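Local coordinates for nadph-flavin oxidoreductase (Vibrio harveyi, PDB 1BKJ), which catalyses the NADPH-dependent reduction of FMN to FMNH2, works as a homodimer, and supplies the reduced flavin to luciferase in bioluminescence, at the interface of chains A and B. Numbering follows the deposited sequence. Chains: chain A/B, Nadph-flavin oxidoreductase.

Contact 1: the interface of chains A and B. Residues chain A 3-4, 7, 117, 121; chain B 2-4.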
ATOM      1  N   ASN A   3     -20.717  -9.789   2.069  1.00 29.33           N
ATOM      2  CA  ASN A   3     -20.010  -9.596   3.343  1.00 28.01           C
ATOM      3  C   ASN A   3     -18.672  -8.884   3.224  1.00 27.18           C
ATOM      4  O   ASN A   3     -18.287  -8.187   4.160  1.00 27.25           O
ATOM      5  CB  ASN A   3     -19.834 -10.911   4.120  1.00 27.58           C
ATOM      6  N   THR A   4     -17.997  -9.034   2.071  1.00 26.36           N
ATOM      7  CA  THR A   4     -16.688  -8.401   1.813  1.00 25.32           C
ATOM      8  C   THR A   4     -16.805  -6.881   1.727  1.00 24.66           C
ATOM      9  O   THR A   4     -16.019  -6.162   2.352  1.00 24.87           O
ATOM     10  CB  THR A   4     -16.021  -8.939   0.510  1.00 25.69           C
ATOM     11  OG1 THR A   4     -15.975 -10.369   0.535  1.00 26.11           O
ATOM     12  CG2 THR A   4     -14.590  -8.409   0.324  1.00 25.45           C
ATOM     13  N   THR A   7     -17.859  -5.297   5.118  1.00 20.33           N
ATOM     14  CA  THR A   7     -16.700  -5.260   6.010  1.00 20.10           C
ATOM     15  C   THR A   7     -15.801  -4.053   5.670  1.00 19.74           C
ATOM     16  O   THR A   7     -15.438  -3.281   6.567  1.00 19.50           O
ATOM     17  CB  THR A   7     -15.908  -6.594   5.948  1.00 20.29           C
ATOM     18  OG1 THR A   7     -16.732  -7.656   6.450  1.00 21.66           O
ATOM     19  CG2 THR A   7     -14.635  -6.534   6.772  1.00 20.17           C
ATOM     20  N   LEU A 117      -8.206  -6.349   6.884  1.00 13.06           N
ATOM     21  CA  LEU A 117      -9.537  -6.764   6.428  1.00 13.72           C
ATOM     22  C   LEU A 117      -9.916  -8.164   6.924  1.00 13.54           C
ATOM     23  O   LEU A 117     -11.044  -8.380   7.374  1.00 13.54           O
ATOM     24  CB  LEU A 117      -9.663  -6.682   4.909  1.00 14.40           C
ATOM     25  CG  LEU A 117      -9.835  -5.286   4.319  1.00 15.53           C
ATOM     26  CD1 LEU A 117      -9.894  -5.404   2.817  1.00 15.76           C
ATOM     27  CD2 LEU A 117     -11.095  -4.606   4.843  1.00 15.91           C
ATOM     28  N   SER A 121     -13.077  -8.813   9.483  1.00 15.75           N
ATOM     29  CA  SER A 121     -14.126  -9.751   9.088  1.00 16.65           C
ATOM     30  C   SER A 121     -14.433 -10.791  10.164  1.00 17.43           C
ATOM     31  O   SER A 121     -15.509 -11.392  10.151  1.00 17.90           O
ATOM     32  CB  SER A 121     -13.750 -10.454   7.795  1.00 15.88           C
ATOM     33  OG  SER A 121     -12.775 -11.460   7.985  1.00 16.00           O
TER
ATOM     34  N   ASN B   2     -15.521 -17.245   6.659  1.00 30.51           N
ATOM     35  CA  ASN B   2     -16.417 -16.195   6.184  1.00 29.80           C
ATOM     36  C   ASN B   2     -16.092 -15.785   4.754  1.00 29.30           C
ATOM     37  O   ASN B   2     -15.032 -16.136   4.233  1.00 29.55           O
ATOM     38  CB  ASN B   2     -16.420 -14.984   7.146  1.00 30.52           C
ATOM     39  CG  ASN B   2     -15.052 -14.290   7.275  1.00 30.55           C
ATOM     40  OD1 ASN B   2     -14.585 -13.643   6.340  1.00 29.23           O
ATOM     41  ND2 ASN B   2     -14.446 -14.374   8.464  1.00 30.13           N
ATOM     42  N   ASN B   3     -16.980 -15.002   4.147  1.00 28.54           N
ATOM     43  CA  ASN B   3     -16.821 -14.563   2.762  1.00 27.64           C
ATOM     44  C   ASN B   3     -15.648 -13.631   2.411  1.00 26.64           C
ATOM     45  O   ASN B   3     -15.081 -13.782   1.326  1.00 26.67           O
ATOM     46  CB  ASN B   3     -18.143 -13.998   2.218  1.00 28.74           C
ATOM     47  N   THR B   4     -15.265 -12.712   3.310  1.00 24.89           N
ATOM     48  CA  THR B   4     -14.141 -11.781   3.061  1.00 23.53           C
ATOM     49  C   THR B   4     -12.809 -12.527   2.935  1.00 22.93           C
ATOM     50  O   THR B   4     -12.014 -12.237   2.039  1.00 22.97           O
ATOM     51  CB  THR B   4     -14.015 -10.705   4.177  1.00 23.27           C
ATOM     52  OG1 THR B   4     -15.257 -10.002   4.308  1.00 23.24           O
ATOM     53  CG2 THR B   4     -12.907  -9.680   3.890  1.00 22.87           C
TER
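B:Thr4, with 79 Å² of its surface hidden, pushes between the short N-terminal helix 3-9 of chain A and the end of A's long helix 98-121. Its CB rests against CB of A:Ser121 at 3.6 Å. From there the side chain forks. The hydroxyl OG1, anti to the carbonyl carbon (chi1 -56°), turns toward helix 3-9 and lies 3.3 Å from CA of A:Thr4. It also comes near the hydroxyl OG1 of A:Thr7, at 3.5 Å, but that hydroxyl already donates to the backbone: A:Thr7 OG1 bonds to A:Asn3 O at 2.8 Å, one turn earlier. The methyl CG2 of B:Thr4 points the other way and touches A:Ser121 CB and, at 4.1 Å, CG2 of A:Thr4, its own symmetry mate. The two Thr4 side chains pass each other at a slant, and CB of A:Asn3 faces CB of B:Asn3 at 4.0 Å, neither side chain being modelled further. A:Ser121 OG meets the B:Asn2 amide in weak hydrogen bonds, to B:Asn2 OD1 at 3.3 Å and from B:Asn2 ND2 at 3.4 Å. This patch joins the N-terminal segments of the two subunits across the two-fold and packs one of them against the partner's long helix, helping to hold the homodimer together.

Contact 2: the interface of chains A and B. Residues chain A 42, 44; chain B 168-170, 192, 196, 212.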
ATOM      1  N   MET A  42       6.465 -10.451  -8.440  1.00 16.20           N
ATOM      2  CA  MET A  42       6.535 -11.611  -7.536  1.00 17.03           C
ATOM      3  C   MET A  42       7.844 -11.578  -6.698  1.00 16.29           C
ATOM      4  O   MET A  42       8.365 -12.610  -6.271  1.00 17.07           O
ATOM      5  CB  MET A  42       6.370 -12.917  -8.336  1.00 18.07           C
ATOM      6  CG  MET A  42       5.957 -14.135  -7.549  1.00 20.71           C
ATOM      7  SD  MET A  42       4.587 -13.887  -6.441  1.00 23.30           S
ATOM      8  CE  MET A  42       4.230 -15.566  -6.019  1.00 23.18           C
ATOM      9  N   GLN A  44       8.264 -10.396  -3.682  1.00 13.77           N
ATOM     10  CA  GLN A  44       7.965 -10.692  -2.267  1.00 13.54           C
ATOM     11  C   GLN A  44       8.935  -9.944  -1.336  1.00 13.90           C
ATOM     12  O   GLN A  44       9.783 -10.536  -0.673  1.00 13.54           O
ATOM     13  CB  GLN A  44       7.922 -12.209  -2.045  1.00 12.78           C
ATOM     14  CG  GLN A  44       6.793 -12.848  -2.841  1.00 13.50           C
ATOM     15  CD  GLN A  44       6.722 -14.334  -2.669  1.00 14.59           C
ATOM     16  OE1 GLN A  44       6.272 -14.827  -1.636  1.00 15.32           O
ATOM     17  NE2 GLN A  44       7.189 -15.067  -3.667  1.00 14.30           N
TER
ATOM     18  N   PRO B 168       1.425 -19.971  -5.278  1.00 20.45           N
ATOM     19  CA  PRO B 168       1.927 -20.047  -3.898  1.00 19.75           C
ATOM     20  C   PRO B 168       2.970 -18.963  -3.581  1.00 18.42           C
ATOM     21  O   PRO B 168       3.662 -18.462  -4.477  1.00 17.48           O
ATOM     22  CB  PRO B 168       2.520 -21.467  -3.821  1.00 20.28           C
ATOM     23  CG  PRO B 168       2.952 -21.751  -5.216  1.00 20.20           C
ATOM     24  CD  PRO B 168       1.805 -21.184  -6.035  1.00 20.43           C
ATOM     25  N   ARG B 169       2.999 -18.548  -2.320  1.00 17.29           N
ATOM     26  CA  ARG B 169       3.948 -17.556  -1.853  1.00 16.47           C
ATOM     27  C   ARG B 169       4.913 -18.242  -0.935  1.00 16.39           C
ATOM     28  O   ARG B 169       4.785 -19.445  -0.685  1.00 16.44           O
ATOM     29  CB  ARG B 169       3.244 -16.445  -1.083  1.00 16.79           C
ATOM     30  CG  ARG B 169       2.831 -15.272  -1.941  1.00 17.31           C
ATOM     31  CD  ARG B 169       1.572 -15.567  -2.700  1.00 17.28           C
ATOM     32  NE  ARG B 169       0.983 -14.348  -3.244  1.00 18.99           N
ATOM     33  CZ  ARG B 169       0.393 -14.261  -4.433  1.00 19.09           C
ATOM     34  NH1 ARG B 169       0.321 -15.322  -5.228  1.00 19.10           N
ATOM     35  NH2 ARG B 169      -0.184 -13.130  -4.803  1.00 18.77           N
ATOM     36  N   LEU B 170       5.918 -17.495  -0.482  1.00 16.01           N
ATOM     37  CA  LEU B 170       6.916 -17.986   0.464  1.00 16.09           C
ATOM     38  C   LEU B 170       6.164 -18.370   1.733  1.00 16.23           C
ATOM     39  O   LEU B 170       5.146 -17.749   2.041  1.00 16.05           O
ATOM     40  CB  LEU B 170       7.916 -16.865   0.787  1.00 15.89           C
ATOM     41  CG  LEU B 170       9.046 -16.641  -0.206  1.00 15.29           C
ATOM     42  CD1 LEU B 170       9.705 -15.320   0.100  1.00 15.57           C
ATOM     43  CD2 LEU B 170      10.046 -17.782  -0.108  1.00 16.00           C
ATOM     44  N   TYR B 192      10.942 -23.618  -1.883  1.00 17.76           N
ATOM     45  CA  TYR B 192       9.992 -22.743  -2.550  1.00 17.53           C
ATOM     46  C   TYR B 192      10.163 -22.751  -4.073  1.00 17.49           C
ATOM     47  O   TYR B 192       9.167 -22.725  -4.796  1.00 17.53           O
ATOM     48  CB  TYR B 192      10.062 -21.319  -1.994  1.00 17.00           C
ATOM     49  CG  TYR B 192       9.058 -20.392  -2.637  1.00 16.91           C
ATOM     50  CD1 TYR B 192       7.671 -20.675  -2.603  1.00 16.31           C
ATOM     51  CD2 TYR B 192       9.489 -19.256  -3.346  1.00 16.69           C
ATOM     52  CE1 TYR B 192       6.757 -19.842  -3.265  1.00 15.67           C
ATOM     53  CE2 TYR B 192       8.579 -18.413  -3.995  1.00 15.81           C
ATOM     54  CZ  TYR B 192       7.227 -18.710  -3.958  1.00 16.39           C
ATOM     55  OH  TYR B 192       6.361 -17.876  -4.618  1.00 16.74           O
ATOM     56  N   MET B 196       7.407 -23.748  -6.961  1.00 25.71           N
ATOM     57  CA  MET B 196       7.116 -22.876  -8.109  1.00 26.48           C
ATOM     58  C   MET B 196       7.417 -23.528  -9.453  1.00 27.36           C
ATOM     59  O   MET B 196       6.818 -23.157 -10.457  1.00 27.94           O
ATOM     60  CB  MET B 196       7.862 -21.551  -8.013  1.00 26.71           C
ATOM     61  CG  MET B 196       7.320 -20.617  -6.978  1.00 27.74           C
ATOM     62  SD  MET B 196       5.603 -20.140  -7.234  1.00 30.08           S
ATOM     63  CE  MET B 196       5.810 -18.752  -8.334  1.00 28.80           C
ATOM     64  N   TRP B 212      12.508 -19.389  -9.511  1.00 21.50           N
ATOM     65  CA  TRP B 212      11.967 -18.132  -8.969  1.00 19.97           C
ATOM     66  C   TRP B 212      13.095 -17.272  -8.384  1.00 19.40           C
ATOM     67  O   TRP B 212      13.186 -16.092  -8.716  1.00 19.70           O
ATOM     68  CB  TRP B 212      10.879 -18.381  -7.882  1.00 19.54           C
ATOM     69  CG  TRP B 212      10.462 -17.104  -7.080  1.00 18.55           C
ATOM     70  CD1 TRP B 212       9.595 -16.124  -7.492  1.00 18.29           C
ATOM     71  CD2 TRP B 212      11.012 -16.631  -5.818  1.00 17.76           C
ATOM     72  NE1 TRP B 212       9.588 -15.074  -6.594  1.00 16.93           N
ATOM     73  CE2 TRP B 212      10.445 -15.355  -5.565  1.00 17.04           C
ATOM     74  CE3 TRP B 212      11.942 -17.168  -4.894  1.00 16.97           C
ATOM     75  CZ2 TRP B 212      10.775 -14.592  -4.413  1.00 16.83           C
ATOM     76  CZ3 TRP B 212      12.273 -16.405  -3.741  1.00 16.93           C
ATOM     77  CH2 TRP B 212      11.686 -15.129  -3.519  1.00 16.98           C
TER
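A:Gln44, with 75 Å² buried, reaches into chain B and uses both ends of its amide. Its chain runs extended beyond CG (chi2 179°), which carries the amide to the backbone at B:Leu170. There OE1 accepts the B:Leu170 N-H at 2.9 Å, in the carbonyl plane on a lone pair, and the bond is nearly straight, 172° at the hydrogen. NE2 donates to the phenol OH of B:Tyr192 at 3.1 Å, a more bent bond whose acceptor is tilted out of the amide plane; amide and ring stand 75° apart. B:Tyr192 OH in turn donates to B:Pro168 O at 2.8 Å, so one hydroxyl links the amide from A to the 168-170 segment. CB and CG of B:Arg169 line the OE1 side.

A:Met42, with 50 Å² buried, is gripped through its backbone as well as its side chain. Its carbonyl O takes the indole NE1-H of B:Trp212 at 2.8 Å; the acceptor lies in the indole plane, whereas NE1 is tilted from the carbonyl plane. B:Tyr192 supports that indole by setting CE2 over one of its faces. The side chain of A:Met42, bent at chi2, brings its terminal methyl CE to 3.4 Å from B:Tyr192 OH. A:Met42 also lines an FMN pocket, as B:Pro168 and B:Arg169 do, so both subunits contribute to the flavin site here. The patch ties 3-10 helix 40-42 and the loop after it to the partner's flavin-binding segment, and probably helps to position it.

Contact 3: the interface of chains A and B. Residues chain A 102, 106, 110; chain B 105, 109, 128, 153.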
ATOM      1  N   LEU A 102       9.861   2.329  -3.477  1.00 13.57           N
ATOM      2  CA  LEU A 102       8.476   2.599  -3.865  1.00 13.80           C
ATOM      3  C   LEU A 102       7.699   1.302  -3.907  1.00 13.68           C
ATOM      4  O   LEU A 102       6.564   1.260  -3.439  1.00 13.94           O
ATOM      5  CB  LEU A 102       8.355   3.254  -5.240  1.00 15.80           C
ATOM      6  CG  LEU A 102       8.648   4.730  -5.475  1.00 17.76           C
ATOM      7  CD1 LEU A 102       8.019   5.107  -6.820  1.00 18.33           C
ATOM      8  CD2 LEU A 102       8.062   5.600  -4.349  1.00 19.53           C
ATOM      9  N   VAL A 106       4.457   0.412  -1.516  1.00 11.23           N
ATOM     10  CA  VAL A 106       3.188   0.069  -2.152  1.00 11.27           C
ATOM     11  C   VAL A 106       2.767  -1.362  -1.767  1.00 11.44           C
ATOM     12  O   VAL A 106       1.644  -1.575  -1.312  1.00 10.83           O
ATOM     13  CB  VAL A 106       3.284   0.223  -3.711  1.00 11.09           C
ATOM     14  CG1 VAL A 106       2.101  -0.431  -4.417  1.00 10.92           C
ATOM     15  CG2 VAL A 106       3.320   1.693  -4.082  1.00 10.68           C
ATOM     16  N   ILE A 110      -0.554  -2.893   0.435  1.00 12.70           N
ATOM     17  CA  ILE A 110      -1.457  -3.910  -0.130  1.00 12.36           C
ATOM     18  C   ILE A 110      -1.563  -5.104   0.838  1.00 12.70           C
ATOM     19  O   ILE A 110      -2.662  -5.511   1.205  1.00 12.70           O
ATOM     20  CB  ILE A 110      -0.939  -4.417  -1.511  1.00 12.43           C
ATOM     21  CG1 ILE A 110      -0.948  -3.272  -2.520  1.00 12.66           C
ATOM     22  CG2 ILE A 110      -1.791  -5.579  -2.051  1.00 11.84           C
ATOM     23  CD1 ILE A 110      -0.194  -3.578  -3.767  1.00 13.08           C
TER
ATOM     24  N   ALA B 105       2.786   6.441  -1.255  1.00 12.80           N
ATOM     25  CA  ALA B 105       2.925   5.076  -1.759  1.00 12.54           C
ATOM     26  C   ALA B 105       2.179   4.035  -0.894  1.00 12.57           C
ATOM     27  O   ALA B 105       1.440   3.199  -1.430  1.00 12.52           O
ATOM     28  CB  ALA B 105       4.394   4.726  -1.892  1.00 12.33           C
ATOM     29  N   GLY B 109      -1.436   1.946  -1.900  1.00 13.13           N
ATOM     30  CA  GLY B 109      -1.464   0.491  -1.858  1.00 13.17           C
ATOM     31  C   GLY B 109      -2.658  -0.012  -1.064  1.00 13.51           C
ATOM     32  O   GLY B 109      -3.361  -0.916  -1.508  1.00 13.44           O
ATOM     33  N   TYR B 128      -2.836  -5.334 -11.074  1.00 13.88           N
ATOM     34  CA  TYR B 128      -2.163  -4.056 -10.865  1.00 14.01           C
ATOM     35  C   TYR B 128      -1.207  -3.874 -12.035  1.00 13.71           C
ATOM     36  O   TYR B 128      -0.740  -4.862 -12.605  1.00 13.25           O
ATOM     37  CB  TYR B 128      -1.330  -4.079  -9.607  1.00 13.70           C
ATOM     38  CG  TYR B 128      -2.055  -3.960  -8.308  1.00 14.32           C
ATOM     39  CD1 TYR B 128      -2.569  -5.094  -7.659  1.00 14.59           C
ATOM     40  CD2 TYR B 128      -2.181  -2.718  -7.677  1.00 14.48           C
ATOM     41  CE1 TYR B 128      -3.190  -4.992  -6.393  1.00 14.82           C
ATOM     42  CE2 TYR B 128      -2.800  -2.602  -6.420  1.00 15.07           C
ATOM     43  CZ  TYR B 128      -3.301  -3.742  -5.793  1.00 15.01           C
ATOM     44  OH  TYR B 128      -3.918  -3.627  -4.586  1.00 15.38           O
ATOM     45  N   PHE B 153       0.953   3.572 -10.093  1.00 14.04           N
ATOM     46  CA  PHE B 153       0.565   2.349 -10.798  1.00 14.67           C
ATOM     47  C   PHE B 153      -0.867   2.457 -11.297  1.00 14.54           C
ATOM     48  O   PHE B 153      -1.626   3.297 -10.827  1.00 14.46           O
ATOM     49  CB  PHE B 153       0.713   1.088  -9.894  1.00 13.21           C
ATOM     50  CG  PHE B 153      -0.041   1.168  -8.586  1.00 12.05           C
ATOM     51  CD1 PHE B 153      -1.402   0.806  -8.511  1.00 11.31           C
ATOM     52  CD2 PHE B 153       0.600   1.643  -7.429  1.00 11.90           C
ATOM     53  CE1 PHE B 153      -2.113   0.931  -7.308  1.00 11.00           C
ATOM     54  CE2 PHE B 153      -0.099   1.778  -6.215  1.00 11.64           C
ATOM     55  CZ  PHE B 153      -1.464   1.419  -6.149  1.00 10.92           C
TER
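A:Val106, with CG1 anti to its own backbone nitrogen (chi1 167°), spreads its two methyls toward different parts of chain B. CG1 meets the ring of B:Phe153 at its CE2, 3.6 Å away, while CG2 is directed at the long helix of B, 3.6 Å from the carbonyl O of B:Ala105 and 3.9 Å from its CB. The phenyl ring reaches the valine from the opposite direction, out of strand 149-158, and the chi1 of 55° on B:Phe153 turns it toward A:Val106 CG1.

One turn further along helix 98-121, A:Ile110 repeats this double contact. Its CG1 sits 3.9 Å from CA of B:Gly109, where the absence of a side chain probably lets the isoleucine approach the helix backbone. The same branch then extends to CD1, which sits over the face of the B:Tyr128 ring, 3.7 Å from CZ; this tyrosine is an FMN-site residue on strand 125-129. At the edge of that phenol ring, in its plane, lies B:Phe153 CD1, the two rings steeply inclined to each other. Branched A:Val106 and A:Ile110 of one copy of helix 98-121 thus pack on small B:Ala105 and B:Gly109 of the other, with strand aromatics alongside. At the phenol tip, B:Tyr128 OH lies 3.6 Å from A:Ile110 CG1.

Contact 1 lies about 25 Å from contact 2 and 22 Å from contact 3, while contacts 2 and 3 are about 19 Å apart, each measured between centres of C-alpha atoms. Helix 98-121 joins contacts 1 and 3: its N-terminal half packs against its symmetry mate in contact 3, and its C-terminal end receives the partner's N-terminus in contact 1. Contacts 2 and 3 share no element, yet in both of them each chain supplies flavin-pocket residues. With the two-fold repeating each contact, the spread suggests an extensive dimer interface that forms part of the flavin sites.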